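Local structure of uncharacterized protein Q99UF4 (Staphylococcus aureus, 3B2N) at residues 8-13 / 17-22; 31-36 / 42-47; 55-58 / 64-67; 100-105 / 114-119. The protein probably acts as a LuxR-family DNA-binding response regulator, its CheY-like receiver domain presumably taking up a phosphoryl group to control transcription. All coordinates share one frame; numbering follows the deposited sequence. Where two conformers were deposited one is given.

Contacts 1, 2 and 4 set helices on one five-stranded parallel sheet; contact 3 joins the loop after its central strand to a helix start. Contacts 1 and 2 share neighbouring strands: E10 N lies 2.9 Å from T35 O, and I8 O lies 3.0 Å from T35 N. At the end of the central strand D56 N is 2.9 Å from A9 O of contact 1. D56 and the acidic residues of contact 1 thereby gather at what is probably the phosphorylation site. Contact 2 meets contact 3 through helix packing, I45 CD1 to V67 CG1 at 3.8 Å. Contact 4, at the far edge strand, lies about 18 Å from contact 2, centre to centre, and touches contact 3 through Y103.

Contact 1 (8-13 / 17-22); sequences IAEDQN and QAMVQL
I8 reaches from strand 4-9 to the sheet-facing side of helix 13-26 and makes the compact end of this contact. Its CG1 stands anti to the carbonyl carbon (chi1 -60°) and the chain runs on extended, which brings CD1 to the helix backbone, while CG2 lies against M19 SD. CD1 abuts that backbone 4.0 Å from V20 N and touches two side chains, 4.2 Å from M19 CB and 4.1 Å from V20 CG2. M19 carries the buried packing onward: its SD comes within 4.3 Å of E10 CG, over the aliphatic part of that acid. Beyond, M19 also touches I110 and L113 of helix 110-121, which covers the same face of the sheet. Strand 4-9, helix 13-26 and strand 29-35 form the first beta-alpha-beta unit of the receiver fold, and E10 and D11 stand at the strand's C-terminal end, where receiver domains typically keep their acidic pair. E10 is gripped at both oxygens: OE1 forms a salt bridge with K106, while OE2 accepts Q12 N at 2.7 Å, from the anti side and 28° out of the carboxylate plane. Toward solvent the contact thins out to the first turn of the helix. Q17 N donates an almost linear bond (176°) to N13 O at 2.9 Å, and Q17 CG lies 3.5 Å from N13 O. N13 is exposed and was modelled in two conformers; in the one described, its OD1 bonds R16.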
loop_
_atom_site.group_PDB
_atom_site.type_symbol
_atom_site.label_atom_id
_atom_site.label_comp_id
_atom_site.label_asym_id
_atom_site.label_seq_id
_atom_site.Cartn_x
_atom_site.Cartn_y
_atom_site.Cartn_z
ATOM N N ILE A 8 -3.288 -3.726 3.778
ATOM C CA ILE A 8 -1.897 -3.956 3.422
ATOM C C ILE A 8 -1.827 -5.116 2.493
ATOM O O ILE A 8 -2.342 -6.202 2.811
ATOM C CB ILE A 8 -1.009 -4.266 4.632
ATOM C CG1 ILE A 8 -1.056 -3.064 5.597
ATOM C CG2 ILE A 8 0.478 -4.614 4.123
ATOM C CD1 ILE A 8 -0.427 -3.328 6.942
ATOM N N ALA A 9 -1.253 -4.900 1.316
ATOM C CA ALA A 9 -1.115 -6.049 0.419
ATOM C C ALA A 9 0.398 -6.189 0.204
ATOM O O ALA A 9 1.047 -5.283 -0.352
ATOM C CB ALA A 9 -1.860 -5.795 -0.926
ATOM N N GLU A 10 0.964 -7.304 0.621
ATOM C CA GLU A 10 2.399 -7.514 0.529
ATOM C C GLU A 10 2.743 -8.997 0.243
ATOM O O GLU A 10 2.191 -9.930 0.858
ATOM C CB GLU A 10 3.085 -6.985 1.812
ATOM C CG GLU A 10 4.455 -7.682 2.173
ATOM C CD GLU A 10 5.574 -7.353 1.154
ATOM O OE1 GLU A 10 5.654 -6.190 0.673
ATOM O OE2 GLU A 10 6.345 -8.272 0.795
ATOM N N ASP A 11 3.647 -9.215 -0.699
ATOM C CA ASP A 11 3.879 -10.569 -1.169
ATOM C C ASP A 11 4.517 -11.419 -0.078
ATOM O O ASP A 11 4.187 -12.554 0.076
ATOM C CB ASP A 11 4.804 -10.541 -2.381
ATOM C CG ASP A 11 4.970 -11.918 -2.995
ATOM O OD1 ASP A 11 6.066 -12.463 -2.899
ATOM O OD2 ASP A 11 3.985 -12.503 -3.490
ATOM N N GLN A 12 5.401 -10.847 0.734
ATOM C CA GLN A 12 6.146 -11.703 1.600
ATOM C C GLN A 12 5.416 -11.769 2.955
ATOM O O GLN A 12 5.192 -10.734 3.597
ATOM C CB GLN A 12 7.573 -11.159 1.752
ATOM C CG GLN A 12 8.444 -12.012 2.651
ATOM C CD GLN A 12 9.635 -11.237 3.057
ATOM O OE1 GLN A 12 9.625 -10.622 4.112
ATOM N NE2 GLN A 12 10.673 -11.233 2.222
ATOM N N ASN A 13 5.067 -12.976 3.398
ATOM C CA ASN A 13 4.347 -13.162 4.664
ATOM C C ASN A 13 5.102 -12.560 5.887
ATOM O O ASN A 13 4.519 -11.849 6.697
ATOM C CB ASN A 13 4.048 -14.668 4.891
ATOM C CG ASN A 13 3.126 -15.307 3.799
ATOM O OD1 ASN A 13 2.373 -14.623 3.071
ATOM N ND2 ASN A 13 3.179 -16.643 3.709
ATOM N N GLN A 17 3.123 -9.610 7.941
ATOM C CA GLN A 17 2.683 -9.724 9.320
ATOM C C GLN A 17 3.407 -8.707 10.205
ATOM O O GLN A 17 2.813 -8.167 11.120
ATOM C CB GLN A 17 2.893 -11.157 9.870
ATOM C CG GLN A 17 2.033 -12.237 9.174
ATOM C CD GLN A 17 0.694 -11.711 8.593
ATOM O OE1 GLN A 17 -0.183 -11.158 9.327
ATOM N NE2 GLN A 17 0.531 -11.887 7.275
ATOM N N ALA A 18 4.686 -8.449 9.915
ATOM C CA ALA A 18 5.443 -7.435 10.669
ATOM C C ALA A 18 4.829 -6.045 10.474
ATOM O O ALA A 18 4.724 -5.253 11.438
ATOM C CB ALA A 18 6.943 -7.419 10.274
ATOM N N MET A 19 4.431 -5.723 9.239
ATOM C CA MET A 19 3.834 -4.418 9.015
ATOM C C MET A 19 2.469 -4.283 9.724
ATOM O O MET A 19 2.138 -3.233 10.228
ATOM C CB MET A 19 3.619 -4.193 7.504
ATOM C CG MET A 19 4.938 -4.131 6.635
ATOM S SD MET A 19 4.649 -4.215 4.779
ATOM C CE MET A 19 4.360 -2.517 4.556
ATOM N N VAL A 20 1.652 -5.325 9.666
ATOM C CA VAL A 20 0.336 -5.318 10.310
ATOM C C VAL A 20 0.536 -5.004 11.774
ATOM O O VAL A 20 -0.129 -4.104 12.297
ATOM C CB VAL A 20 -0.375 -6.662 10.176
ATOM C CG1 VAL A 20 -1.574 -6.796 11.204
ATOM C CG2 VAL A 20 -0.794 -6.944 8.740
ATOM N N GLN A 21 1.489 -5.687 12.426
ATOM C CA GLN A 21 1.691 -5.435 13.868
ATOM C C GLN A 21 2.360 -4.112 14.185
ATOM O O GLN A 21 1.936 -3.406 15.129
ATOM C CB GLN A 21 2.422 -6.596 14.551
ATOM C CG GLN A 21 1.553 -7.875 14.517
ATOM C CD GLN A 21 2.310 -9.081 15.041
ATOM O OE1 GLN A 21 3.551 -9.114 15.037
ATOM N NE2 GLN A 21 1.575 -10.051 15.543
ATOM N N LEU A 22 3.400 -3.781 13.425
ATOM C CA LEU A 22 4.218 -2.594 13.785
ATOM C C LEU A 22 3.542 -1.307 13.366
ATOM O O LEU A 22 3.609 -0.314 14.072
ATOM C CB LEU A 22 5.604 -2.659 13.138
ATOM C CG LEU A 22 6.505 -3.710 13.784
ATOM C CD1 LEU A 22 7.778 -3.859 12.990
ATOM C CD2 LEU A 22 6.790 -3.267 15.207
#

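Contact 2 (31-36 / 42-47); sequences ILADTD and MKLIEE
L44 of helix 38-48 meets the edge strand 29-35 with both methyls of its forked end. CD2 rests on A33 CB at 3.8 Å. CD1 lies in the notch between two strand residues, 4.0 Å from A33 CB and also 4.0 Å from T35 CG2. A33 therefore receives both methyls, whereas T35 meets one, its side chain and that of L44 crossing at a slant. T35 is turned so that OG1 is anti to its backbone N (chi1 176°); this leaves CG2 in the crowded position between the backbone N and the carbonyl carbon, with the methyl presented to L44. The hydroxyl bonds D40 OD2 and N37 N instead. Between A33 and T35, D34 projects to the other face of the strand, where R16 of helix 13-26 forms a salt bridge with its carboxylate. L44 also touches I7 of strand 4-9, bridging the edge strand and its neighbour. Strand 29-35, helix 38-48 and strand 52-55 follow one another as a beta-alpha-beta unit of the CheY-like receiver fold, the helix on the sheet face turned away from helix 13-26. Helix and strand bury 125 Å² between these segments and share no hydrogen bond. This small aliphatic interface depends on methyl fit rather than directional bonds, while the T35 hydroxyl is taken up by the turn (N37) and the first turn of the helix (D40).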
loop_
_atom_site.group_PDB
_atom_site.type_symbol
_atom_site.label_atom_id
_atom_site.label_comp_id
_atom_site.label_asym_id
_atom_site.label_seq_id
_atom_site.Cartn_x
_atom_site.Cartn_y
_atom_site.Cartn_z
ATOM N N ILE A 31 -5.965 -1.700 10.979
ATOM C CA ILE A 31 -5.732 -2.518 9.794
ATOM C C ILE A 31 -7.014 -3.286 9.544
ATOM O O ILE A 31 -7.409 -4.134 10.361
ATOM C CB ILE A 31 -4.558 -3.545 9.985
ATOM C CG1 ILE A 31 -3.271 -2.883 10.555
ATOM C CG2 ILE A 31 -4.240 -4.278 8.673
ATOM C CD1 ILE A 31 -2.710 -1.745 9.798
ATOM N N LEU A 32 -7.671 -3.016 8.425
ATOM C CA LEU A 32 -8.922 -3.715 8.107
ATOM C C LEU A 32 -8.736 -5.117 7.507
ATOM O O LEU A 32 -9.598 -5.973 7.655
ATOM C CB LEU A 32 -9.756 -2.852 7.168
ATOM C CG LEU A 32 -10.785 -1.855 7.653
ATOM C CD1 LEU A 32 -10.561 -1.432 9.087
ATOM C CD2 LEU A 32 -10.786 -0.684 6.673
ATOM N N ALA A 33 -7.624 -5.330 6.795
ATOM C CA ALA A 33 -7.402 -6.566 6.051
ATOM C C ALA A 33 -5.954 -6.577 5.588
ATOM O O ALA A 33 -5.388 -5.507 5.404
ATOM C CB ALA A 33 -8.358 -6.627 4.805
ATOM N N ASP A 34 -5.373 -7.754 5.375
ATOM C CA ASP A 34 -4.071 -7.821 4.744
ATOM C C ASP A 34 -4.008 -9.058 3.832
ATOM O O ASP A 34 -4.716 -10.036 4.084
ATOM C CB ASP A 34 -2.982 -7.896 5.803
ATOM C CG ASP A 34 -2.951 -9.229 6.511
ATOM O OD1 ASP A 34 -3.705 -9.396 7.492
ATOM O OD2 ASP A 34 -2.181 -10.114 6.089
ATOM N N THR A 35 -3.153 -9.049 2.804
ATOM C CA THR A 35 -3.149 -10.175 1.844
ATOM C C THR A 35 -1.866 -10.159 1.046
ATOM O O THR A 35 -1.183 -9.151 1.009
ATOM C CB THR A 35 -4.396 -10.135 0.852
ATOM O OG1 THR A 35 -4.298 -11.185 -0.100
ATOM C CG2 THR A 35 -4.446 -8.818 0.071
ATOM N N ASP A 36 -1.556 -11.264 0.402
ATOM C CA ASP A 36 -0.392 -11.349 -0.468
ATOM C C ASP A 36 -0.815 -11.348 -1.932
ATOM O O ASP A 36 -0.006 -11.533 -2.816
ATOM C CB ASP A 36 0.445 -12.579 -0.145
ATOM C CG ASP A 36 -0.295 -13.890 -0.391
ATOM O OD1 ASP A 36 0.362 -14.949 -0.331
ATOM O OD2 ASP A 36 -1.507 -13.889 -0.637
ATOM N N MET A 42 -7.747 -5.881 -4.160
ATOM C CA MET A 42 -8.697 -5.023 -4.880
ATOM C C MET A 42 -10.122 -5.267 -4.400
ATOM O O MET A 42 -10.864 -4.319 -4.201
ATOM C CB MET A 42 -8.582 -5.221 -6.399
ATOM C CG MET A 42 -9.273 -4.136 -7.311
ATOM S SD MET A 42 -8.656 -2.428 -7.075
ATOM C CE MET A 42 -10.101 -1.622 -6.373
ATOM N N LYS A 43 -10.475 -6.545 -4.180
ATOM C CA LYS A 43 -11.778 -6.903 -3.652
ATOM C C LYS A 43 -11.963 -6.402 -2.215
ATOM O O LYS A 43 -12.980 -5.803 -1.898
ATOM C CB LYS A 43 -12.053 -8.426 -3.746
ATOM C CG LYS A 43 -11.987 -9.099 -5.152
ATOM C CD LYS A 43 -12.458 -8.246 -6.362
ATOM C CE LYS A 43 -13.968 -7.858 -6.361
ATOM N NZ LYS A 43 -14.922 -8.828 -7.034
ATOM N N LEU A 44 -10.978 -6.638 -1.354
ATOM C CA LEU A 44 -11.001 -6.112 0.019
ATOM C C LEU A 44 -11.154 -4.580 0.027
ATOM O O LEU A 44 -11.964 -4.034 0.761
ATOM C CB LEU A 44 -9.735 -6.531 0.774
ATOM C CG LEU A 44 -9.650 -8.028 1.040
ATOM C CD1 LEU A 44 -8.222 -8.484 1.233
ATOM C CD2 LEU A 44 -10.501 -8.375 2.242
ATOM N N ILE A 45 -10.378 -3.903 -0.798
ATOM C CA ILE A 45 -10.467 -2.448 -0.920
ATOM C C ILE A 45 -11.893 -1.972 -1.263
ATOM O O ILE A 45 -12.424 -1.071 -0.616
ATOM C CB ILE A 45 -9.406 -1.931 -1.937
ATOM C CG1 ILE A 45 -7.987 -2.129 -1.379
ATOM C CG2 ILE A 45 -9.609 -0.455 -2.331
ATOM C CD1 ILE A 45 -6.895 -2.035 -2.460
ATOM N N GLU A 46 -12.522 -2.584 -2.263
ATOM C CA GLU A 46 -13.902 -2.208 -2.616
ATOM C C GLU A 46 -14.902 -2.572 -1.510
ATOM O O GLU A 46 -15.816 -1.808 -1.225
ATOM C CB GLU A 46 -14.332 -2.815 -3.958
ATOM C CG GLU A 46 -13.568 -2.258 -5.127
ATOM C CD GLU A 46 -13.773 -3.054 -6.406
ATOM O OE1 GLU A 46 -13.792 -2.414 -7.487
ATOM O OE2 GLU A 46 -13.918 -4.307 -6.334
ATOM N N GLU A 47 -14.717 -3.727 -0.885
ATOM C CA GLU A 47 -15.543 -4.108 0.244
ATOM C C GLU A 47 -15.408 -3.133 1.428
ATOM O O GLU A 47 -16.437 -2.687 1.961
ATOM C CB GLU A 47 -15.252 -5.547 0.700
ATOM C CG GLU A 47 -16.146 -6.043 1.843
ATOM C CD GLU A 47 -15.601 -7.287 2.562
ATOM O OE1 GLU A 47 -16.274 -7.770 3.503
ATOM O OE2 GLU A 47 -14.511 -7.793 2.197
#

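Contact 3 (55-58 / 64-67)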
loop_
_atom_site.group_PDB
_atom_site.type_symbol
_atom_site.label_atom_id
_atom_site.label_comp_id
_atom_site.label_asym_id
_atom_site.label_seq_id
_atom_site.Cartn_x
_atom_site.Cartn_y
_atom_site.Cartn_z
ATOM N N LEU A 55 0.780 -1.074 -0.819
ATOM C CA LEU A 55 0.774 -2.052 -1.891
ATOM C C LEU A 55 2.212 -2.370 -2.274
ATOM O O LEU A 55 3.009 -1.450 -2.581
ATOM C CB LEU A 55 0.063 -1.452 -3.131
ATOM C CG LEU A 55 -1.422 -1.604 -3.467
ATOM C CD1 LEU A 55 -2.289 -1.941 -2.311
ATOM C CD2 LEU A 55 -1.931 -0.386 -4.169
ATOM N N ASP A 56 2.542 -3.654 -2.232
ATOM C CA ASP A 56 3.772 -4.171 -2.843
ATOM C C ASP A 56 3.533 -4.138 -4.381
ATOM O O ASP A 56 2.397 -4.050 -4.813
ATOM C CB ASP A 56 3.986 -5.611 -2.308
ATOM C CG ASP A 56 5.292 -6.246 -2.736
ATOM O OD1 ASP A 56 6.234 -5.542 -3.233
ATOM O OD2 ASP A 56 5.366 -7.488 -2.600
ATOM N N ILE A 57 4.585 -4.170 -5.199
ATOM C CA ILE A 57 4.387 -4.198 -6.654
ATOM C C ILE A 57 4.165 -5.606 -7.143
ATOM O O ILE A 57 3.097 -5.949 -7.598
ATOM C CB ILE A 57 5.544 -3.612 -7.419
ATOM C CG1 ILE A 57 5.732 -2.148 -7.030
ATOM C CG2 ILE A 57 5.299 -3.781 -8.968
ATOM C CD1 ILE A 57 6.739 -1.369 -7.892
ATOM N N GLU A 58 5.158 -6.455 -7.050
ATOM C CA GLU A 58 5.028 -7.699 -7.752
ATOM C C GLU A 58 4.304 -8.725 -6.886
ATOM O O GLU A 58 4.889 -9.255 -5.957
ATOM C CB GLU A 58 6.421 -8.176 -8.128
ATOM C CG GLU A 58 6.481 -9.353 -9.056
ATOM C CD GLU A 58 7.904 -9.513 -9.524
ATOM O OE1 GLU A 58 8.571 -8.449 -9.632
ATOM O OE2 GLU A 58 8.355 -10.668 -9.751
ATOM N N GLY A 64 0.711 -4.362 -7.555
ATOM C CA GLY A 64 0.320 -3.135 -6.855
ATOM C C GLY A 64 0.039 -1.983 -7.809
ATOM O O GLY A 64 -0.851 -1.131 -7.558
ATOM N N LEU A 65 0.776 -1.958 -8.920
ATOM C CA LEU A 65 0.591 -0.934 -9.938
ATOM C C LEU A 65 -0.741 -1.074 -10.685
ATOM O O LEU A 65 -1.389 -0.070 -10.970
ATOM C CB LEU A 65 1.778 -0.925 -10.920
ATOM C CG LEU A 65 3.203 -0.539 -10.431
ATOM C CD1 LEU A 65 4.299 -0.890 -11.501
ATOM C CD2 LEU A 65 3.293 0.952 -10.003
ATOM N N GLU A 66 -1.135 -2.298 -11.029
ATOM C CA GLU A 66 -2.492 -2.550 -11.544
ATOM C C GLU A 66 -3.609 -2.213 -10.518
ATOM O O GLU A 66 -4.656 -1.710 -10.875
ATOM C CB GLU A 66 -2.615 -4.000 -11.989
ATOM C CG GLU A 66 -1.709 -4.318 -13.156
ATOM C CD GLU A 66 -1.588 -5.796 -13.437
ATOM O OE1 GLU A 66 -1.472 -6.639 -12.505
ATOM O OE2 GLU A 66 -1.588 -6.122 -14.641
ATOM N N VAL A 67 -3.390 -2.528 -9.250
ATOM C CA VAL A 67 -4.352 -2.148 -8.209
ATOM C C VAL A 67 -4.431 -0.597 -8.127
ATOM O O VAL A 67 -5.510 -0.034 -8.116
ATOM C CB VAL A 67 -3.975 -2.743 -6.837
ATOM C CG1 VAL A 67 -4.889 -2.200 -5.703
ATOM C CG2 VAL A 67 -4.042 -4.303 -6.871
#
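Helix 64-73 begins directly against the loop that leaves strand 52-55: G64 N donates to I57 O at 2.9 Å, in the carbonyl plane and on a lone pair, and the CA atoms of I57 and G64 are 4.2 Å apart. G64 CA makes a further CH···O contact with D56 O, at 3.1 Å and with 131° at the hydrogen, so the helix start is drawn against two successive carbonyls. The side chains pack on either side of this backbone contact. L55 lays CD2 over the first helical turn, 3.6 Å from G64 O and 3.8 Å from V67 CG1, crossing V67 at a slant. I57 reaches L65 with CG2, which is anti to the backbone N (chi1 -61° for CG1), and this methyl comes 4.0 Å from L65 CD1. Y91 of helix 89-97 touches both I57 and L65, while M42 and I45 of helix 38-48 lie on V67. D56 turns the other way, its CB pointing off the helix. OD1 takes a weak bond from I57 N (2.9 Å), and OD2 is held by D11 N; E10 lies close by. An aspartate at the end of the central strand, near an acidic pair and a lysine, here K106, is the hallmark of the receiver-domain phosphorylation site, and D56 is probably the phosphoacceptor.

Contact 4 (100-105 / 114-119); sequences VDAYVL and VETINK
Next to A102, whose methyl meets T116 across this contact, D101 OD2 is gripped twice, by a salt bridge from R72 NH1 and a hydrogen bond from V80 N. This ties down the turn that leads into strand 102-105. T116 alone carries the helix side. Its hydroxyl bonds back to E112 O one turn earlier, and CG2, anti to the backbone N (chi1 -60° for OG1), is left to face the strand. That methyl fits between two strand residues, 3.6 Å from A102 CB and 3.9 Å from V104 CG2. V104 and T116 lie side by side, running in opposite directions, and do not meet end on. Strand 102-105 is the last of the parallel sheet and helix 110-121 the last helix of the receiver domain; together with helix 89-97 they form the face that in many receiver domains serves signalling contacts. Y103, between the two residues that meet T116, projects to the other side of the strand, where its ring stands edge-to-face with F92. It precedes K106 by three residues, the spacing of the switch tyrosine and the conserved lysine in CheY, consistent with a similar role. I117, one residue on from T116, packs on the sheet against I81 and F29. On the outer side of the helix, K119 NZ and E115 OE2 form only a long salt bridge of 4.0 Å.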
loop_
_atom_site.group_PDB
_atom_site.type_symbol
_atom_site.label_atom_id
_atom_site.label_comp_id
_atom_site.label_asym_id
_atom_site.label_seq_id
_atom_site.Cartn_x
_atom_site.Cartn_y
_atom_site.Cartn_z
ATOM N N VAL A 100 0.346 7.748 -7.833
ATOM C CA VAL A 100 0.595 7.143 -6.513
ATOM C C VAL A 100 0.759 8.289 -5.483
ATOM O O VAL A 100 1.266 9.346 -5.825
ATOM C CB VAL A 100 1.864 6.232 -6.532
ATOM C CG1 VAL A 100 3.140 7.073 -6.555
ATOM C CG2 VAL A 100 1.836 5.197 -5.347
ATOM N N ASP A 101 0.322 8.108 -4.241
ATOM C CA ASP A 101 0.557 9.180 -3.270
ATOM C C ASP A 101 1.979 9.171 -2.700
ATOM O O ASP A 101 2.562 10.240 -2.453
ATOM C CB ASP A 101 -0.490 9.135 -2.167
ATOM C CG ASP A 101 -1.866 9.396 -2.715
ATOM O OD1 ASP A 101 -2.047 10.488 -3.249
ATOM O OD2 ASP A 101 -2.724 8.500 -2.698
ATOM N N ALA A 102 2.546 7.983 -2.510
ATOM C CA ALA A 102 3.942 7.904 -2.121
ATOM C C ALA A 102 4.566 6.604 -2.621
ATOM O O ALA A 102 3.893 5.578 -2.737
ATOM C CB ALA A 102 4.107 8.055 -0.590
ATOM N N TYR A 103 5.861 6.646 -2.924
ATOM C CA TYR A 103 6.587 5.468 -3.360
ATOM C C TYR A 103 7.687 5.254 -2.313
ATOM O O TYR A 103 8.558 6.081 -2.163
ATOM C CB TYR A 103 7.210 5.761 -4.712
ATOM C CG TYR A 103 7.772 4.557 -5.434
ATOM C CD1 TYR A 103 6.959 3.767 -6.259
ATOM C CD2 TYR A 103 9.124 4.226 -5.334
ATOM C CE1 TYR A 103 7.480 2.684 -6.967
ATOM C CE2 TYR A 103 9.642 3.133 -6.017
ATOM C CZ TYR A 103 8.814 2.378 -6.815
ATOM O OH TYR A 103 9.319 1.339 -7.500
ATOM N N VAL A 104 7.644 4.161 -1.581
ATOM C CA VAL A 104 8.592 3.966 -0.490
ATOM C C VAL A 104 9.421 2.706 -0.726
ATOM O O VAL A 104 8.868 1.595 -0.910
ATOM C CB VAL A 104 7.829 3.881 0.852
ATOM C CG1 VAL A 104 8.773 3.536 2.036
ATOM C CG2 VAL A 104 7.126 5.211 1.108
ATOM N N LEU A 105 10.741 2.869 -0.714
ATOM C CA LEU A 105 11.641 1.720 -0.839
ATOM C C LEU A 105 11.763 0.993 0.482
ATOM O O LEU A 105 11.769 1.629 1.530
ATOM C CB LEU A 105 13.036 2.213 -1.214
ATOM C CG LEU A 105 13.682 2.071 -2.581
ATOM C CD1 LEU A 105 12.728 2.225 -3.709
ATOM C CD2 LEU A 105 14.797 3.099 -2.660
ATOM N N VAL A 114 5.509 4.963 8.384
ATOM C CA VAL A 114 4.438 5.602 9.162
ATOM C C VAL A 114 4.476 7.136 9.022
ATOM O O VAL A 114 3.456 7.745 8.767
ATOM C CB VAL A 114 4.420 5.141 10.672
ATOM C CG1 VAL A 114 3.617 6.115 11.564
ATOM C CG2 VAL A 114 3.917 3.651 10.797
ATOM N N GLU A 115 5.644 7.746 9.143
ATOM C CA GLU A 115 5.751 9.196 8.890
ATOM C C GLU A 115 5.207 9.537 7.508
ATOM O O GLU A 115 4.458 10.519 7.351
ATOM C CB GLU A 115 7.207 9.651 8.910
ATOM C CG GLU A 115 7.956 9.534 10.198
ATOM C CD GLU A 115 9.328 10.200 10.079
ATOM O OE1 GLU A 115 10.327 9.658 10.637
ATOM O OE2 GLU A 115 9.389 11.258 9.393
ATOM N N THR A 116 5.573 8.721 6.504
ATOM C CA THR A 116 5.110 8.955 5.149
ATOM C C THR A 116 3.588 8.859 4.996
ATOM O O THR A 116 2.968 9.719 4.378
ATOM C CB THR A 116 5.822 8.027 4.147
ATOM O OG1 THR A 116 7.244 8.288 4.212
ATOM C CG2 THR A 116 5.299 8.285 2.768
ATOM N N ILE A 117 2.985 7.845 5.594
ATOM C CA ILE A 117 1.543 7.717 5.586
ATOM C C ILE A 117 0.903 8.952 6.248
ATOM O O ILE A 117 -0.063 9.542 5.709
ATOM C CB ILE A 117 1.130 6.468 6.350
ATOM C CG1 ILE A 117 1.662 5.192 5.665
ATOM C CG2 ILE A 117 -0.346 6.424 6.560
ATOM C CD1 ILE A 117 1.601 3.969 6.581
ATOM N N ASN A 118 1.435 9.347 7.406
ATOM C CA ASN A 118 0.920 10.535 8.070
ATOM C C ASN A 118 1.014 11.794 7.177
ATOM O O ASN A 118 0.053 12.540 7.107
ATOM C CB ASN A 118 1.608 10.778 9.421
ATOM C CG ASN A 118 1.182 9.776 10.473
ATOM O OD1 ASN A 118 0.059 9.273 10.458
ATOM N ND2 ASN A 118 2.078 9.484 11.395
ATOM N N LYS A 119 2.151 12.022 6.516
ATOM C CA LYS A 119 2.292 13.189 5.622
ATOM C C LYS A 119 1.274 13.074 4.512
ATOM O O LYS A 119 0.589 14.027 4.212
ATOM C CB LYS A 119 3.676 13.320 4.971
ATOM C CG LYS A 119 4.865 13.036 5.850
ATOM C CD LYS A 119 5.429 14.255 6.533
ATOM C CE LYS A 119 6.901 14.010 6.880
ATOM N NZ LYS A 119 7.222 14.410 8.288
#